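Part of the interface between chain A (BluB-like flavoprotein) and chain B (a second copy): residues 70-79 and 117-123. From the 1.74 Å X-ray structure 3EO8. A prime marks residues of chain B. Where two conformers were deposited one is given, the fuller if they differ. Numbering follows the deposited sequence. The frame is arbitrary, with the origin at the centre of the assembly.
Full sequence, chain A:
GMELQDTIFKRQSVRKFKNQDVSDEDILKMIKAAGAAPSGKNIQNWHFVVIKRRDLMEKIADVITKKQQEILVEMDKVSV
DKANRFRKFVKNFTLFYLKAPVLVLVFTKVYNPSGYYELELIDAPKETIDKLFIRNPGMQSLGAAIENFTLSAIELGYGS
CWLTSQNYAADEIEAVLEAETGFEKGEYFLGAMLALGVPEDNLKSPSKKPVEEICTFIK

Chain A (70-79) EILVEMDKVS
Chain B (117-123) YELELID

Two helical segments from two copies of a BluB-like flavoprotein meet mainly through apolar side chains, with carbon atoms of two glutamates and some chain A backbone included; no hydrogen bond or salt bridge joins them, and the contact buries 437 Å² summed over both sides. In chain A a helix enters from earlier in the chain and includes Ile71, Glu74 and Met75; that of chain B covers 117-121 and likewise enters from earlier in its chain. Their axes approach to 9.7 Å, with N-to-C directions 50° apart. The register is set by Ile71 CA to Leu119′ CA at 7.2 Å and Met75 CA to Ile122′ CA at 5.9 Å, so the backbones draw closer toward the C-terminal ends.

Ile71 and Met75 lie one helical turn apart, linked by Met75 N to Ile71 O at 2.9 Å. Ile71 points toward chain B as an m, t rotamer (chi1 -61°, chi2 164°). Ile71 CD1 reaches Leu119′ CD2 at 4.1 Å, and Ile71 CG2 lies 4.2 Å from Ile122′ CD1. Leu119′ starts away from chain A, but chi1 -74° (m) and chi2 178° (t) bring its end nearer.

The CA-to-CB bond of Met75, a selenomethionine, points sideways relative to the chain B stretch, but the end of the side chain comes nearer. With chi1 -76° (m) and chi2 -178° (t) the chain extends, and chi3 82° (p) turns Met75 CE into place 3.6 Å from Leu121′ CD2 and 3.9 Å from Glu118′ CG. A long, unbranched, uncharged side chain suits this buried position. Glu118′ offers its aliphatic part here: its CA-to-CB bond points toward chain A, while chi1 -66° (m), chi2 87° (p) and chi3 -7° lead the carboxylate away, where OE1 is hydrogen-bonded outside the stretches.

Ile122′, the first residue to leave helical geometry (phi/psi -101/16°), makes the tightest contact. Chi1 63° (p) and chi2 167° (t) set Ile122′ CG2 against the chain A backbone, 3.4 Å from Met75 N and 3.5 Å from Glu74 C; the same methyl lies 3.8 Å from Met75 CG and 3.6 Å from Glu74 CB. Glu74 therefore contributes carbon to the contact, and its m, m rotamer (-56°, -63°; chi3 -28°) carries the acid away, to a salt bridge with the extended Lys77 (Lys77 NZ to Glu74 OE1 3.4 Å, a weak hydrogen bond).

Leu121′ points toward chain A with chi1 -173° (t) and chi2 65° (p), which separates its two methyls between partners: Leu121′ CD2 meets Met75 CE, and Leu121′ CD1 lies 3.6 Å from Val78 CG1. Val78 (phi/psi -105/-50°, chi1 178°, t) also points toward chain B, its compact branched side chain packing against the leucine although Val78 itself remains exposed.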

# COMPACT_ATOMS: atom_id res chain seq x y z
N GLU A 70 7.53 -1.20 28.47
CA GLU A 70 8.37 -0.03 28.63
C GLU A 70 7.57 1.24 28.35
O GLU A 70 7.74 2.24 29.05
CB GLU A 70 9.57 -0.08 27.67
CG GLU A 70 10.48 -1.27 27.88
CD GLU A 70 11.54 -1.38 26.78
OE1 GLU A 70 11.61 -0.46 25.92
OE2 GLU A 70 12.31 -2.38 26.82
N ILE A 71 6.69 1.18 27.34
CA ILE A 71 5.80 2.30 27.03
C ILE A 71 4.73 2.49 28.14
O ILE A 71 4.56 3.59 28.62
CB ILE A 71 5.11 2.14 25.66
CG1 ILE A 71 6.16 2.10 24.53
CG2 ILE A 71 4.17 3.27 25.46
CD1 ILE A 71 5.65 1.56 23.17
N LEU A 72 4.09 1.40 28.58
CA LEU A 72 3.05 1.45 29.60
C LEU A 72 3.48 2.07 30.94
O LEU A 72 2.74 2.84 31.55
CB LEU A 72 2.46 0.04 29.83
CG LEU A 72 1.51 -0.45 28.75
CD1 LEU A 72 1.16 -1.92 28.95
CD2 LEU A 72 0.23 0.39 28.67
N VAL A 73 4.67 1.71 31.43
CA VAL A 73 5.14 2.25 32.70
C VAL A 73 5.33 3.76 32.61
O VAL A 73 5.19 4.47 33.61
CB VAL A 73 6.44 1.60 33.20
CG1 VAL A 73 6.19 0.18 33.66
CG2 VAL A 73 7.54 1.68 32.14
N GLU A 74 5.63 4.27 31.43
CA GLU A 74 5.67 5.74 31.27
C GLU A 74 4.26 6.36 31.06
O GLU A 74 4.00 7.46 31.52
CB GLU A 74 6.58 6.12 30.12
CG GLU A 74 7.98 5.57 30.26
CD GLU A 74 8.74 6.09 31.46
OE1 GLU A 74 8.48 7.22 31.92
OE2 GLU A 74 9.63 5.35 31.91
N MSE A 75 3.40 5.66 30.34
CA MSE A 75 2.04 6.14 30.08
C MSE A 75 1.28 6.26 31.38
O MSE A 75 0.50 7.20 31.56
CB MSE A 75 1.27 5.21 29.16
CG MSE A 75 1.67 5.28 27.67
SE MSE A 75 0.61 4.13 26.62
CE MSE A 75 -0.94 5.32 26.42
N ASP A 76 1.49 5.32 32.31
CA ASP A 76 0.77 5.33 33.57
C ASP A 76 1.05 6.59 34.37
O ASP A 76 0.22 6.99 35.19
CB ASP A 76 1.13 4.13 34.44
CG ASP A 76 0.40 2.84 34.04
OD1 ASP A 76 -0.73 2.92 33.50
OD2 ASP A 76 0.95 1.76 34.30
N LYS A 77 2.22 7.18 34.19
CA LYS A 77 2.58 8.40 34.92
C LYS A 77 1.82 9.64 34.40
O LYS A 77 1.75 10.66 35.10
CB LYS A 77 4.07 8.66 34.81
CG LYS A 77 4.98 7.51 35.30
CD LYS A 77 6.47 7.76 34.96
CE LYS A 77 7.32 6.50 35.21
NZ LYS A 77 8.77 6.76 35.28
N VAL A 78 1.27 9.55 33.19
CA VAL A 78 0.54 10.66 32.55
C VAL A 78 -0.96 10.40 32.61
O VAL A 78 -1.73 11.26 33.01
CB VAL A 78 0.93 10.82 31.06
CG1 VAL A 78 0.15 11.95 30.40
CG2 VAL A 78 2.41 11.04 30.91
N SER A 79 -1.37 9.20 32.20
CA SER A 79 -2.79 8.88 32.15
C SER A 79 -3.01 7.38 32.24
O SER A 79 -2.79 6.66 31.27
CB SER A 79 -3.40 9.37 30.85
OG SER A 79 -4.68 8.76 30.68
N TYR B 117 0.42 7.89 19.07
CA TYR B 117 -0.09 8.73 20.16
C TYR B 117 0.40 8.27 21.53
O TYR B 117 0.54 9.09 22.45
CB TYR B 117 -1.60 8.78 20.13
CG TYR B 117 -2.10 9.50 18.90
CD1 TYR B 117 -1.94 10.86 18.77
CD2 TYR B 117 -2.70 8.80 17.85
CE1 TYR B 117 -2.36 11.54 17.64
CE2 TYR B 117 -3.14 9.46 16.71
CZ TYR B 117 -2.96 10.83 16.61
OH TYR B 117 -3.40 11.52 15.51
N GLU B 118 0.65 6.98 21.66
CA GLU B 118 1.17 6.43 22.92
C GLU B 118 2.55 7.03 23.17
O GLU B 118 2.83 7.49 24.27
CB GLU B 118 1.22 4.90 22.85
CG GLU B 118 -0.18 4.25 22.78
CD GLU B 118 -0.77 4.10 21.37
OE1 GLU B 118 -0.17 4.61 20.39
OE2 GLU B 118 -1.85 3.44 21.24
N LEU B 119 3.41 7.00 22.15
CA LEU B 119 4.77 7.54 22.27
C LEU B 119 4.78 9.04 22.42
O LEU B 119 5.59 9.59 23.18
CB LEU B 119 5.58 7.16 21.03
CG LEU B 119 6.03 5.70 20.90
CD1 LEU B 119 6.78 5.50 19.60
CD2 LEU B 119 6.91 5.29 22.08
N GLU B 120 3.88 9.72 21.71
CA GLU B 120 3.73 11.17 21.88
C GLU B 120 3.31 11.50 23.31
O GLU B 120 3.82 12.45 23.91
CB GLU B 120 2.73 11.77 20.87
CG GLU B 120 3.21 11.68 19.43
N LEU B 121 2.40 10.71 23.87
CA LEU B 121 1.91 10.96 25.24
C LEU B 121 3.05 11.02 26.24
O LEU B 121 3.02 11.82 27.19
CB LEU B 121 0.89 9.90 25.66
CG LEU B 121 0.17 10.11 26.99
CD1 LEU B 121 -0.74 11.32 26.99
CD2 LEU B 121 -0.63 8.83 27.31
N ILE B 122 4.08 10.20 26.04
CA ILE B 122 5.20 10.09 26.98
C ILE B 122 6.44 10.86 26.51
O ILE B 122 7.54 10.64 27.02
CB ILE B 122 5.56 8.59 27.30
CG1 ILE B 122 6.04 7.83 26.07
CG2 ILE B 122 4.37 7.90 27.93
CD1 ILE B 122 6.68 6.49 26.38
N ASP B 123 6.22 11.77 25.56
CA ASP B 123 7.27 12.63 25.03
C ASP B 123 8.47 11.85 24.49
O ASP B 123 9.60 12.26 24.66
CB ASP B 123 7.71 13.68 26.10
CG ASP B 123 6.66 14.78 26.31
OD1 ASP B 123 6.13 15.33 25.31
OD2 ASP B 123 6.38 15.13 27.49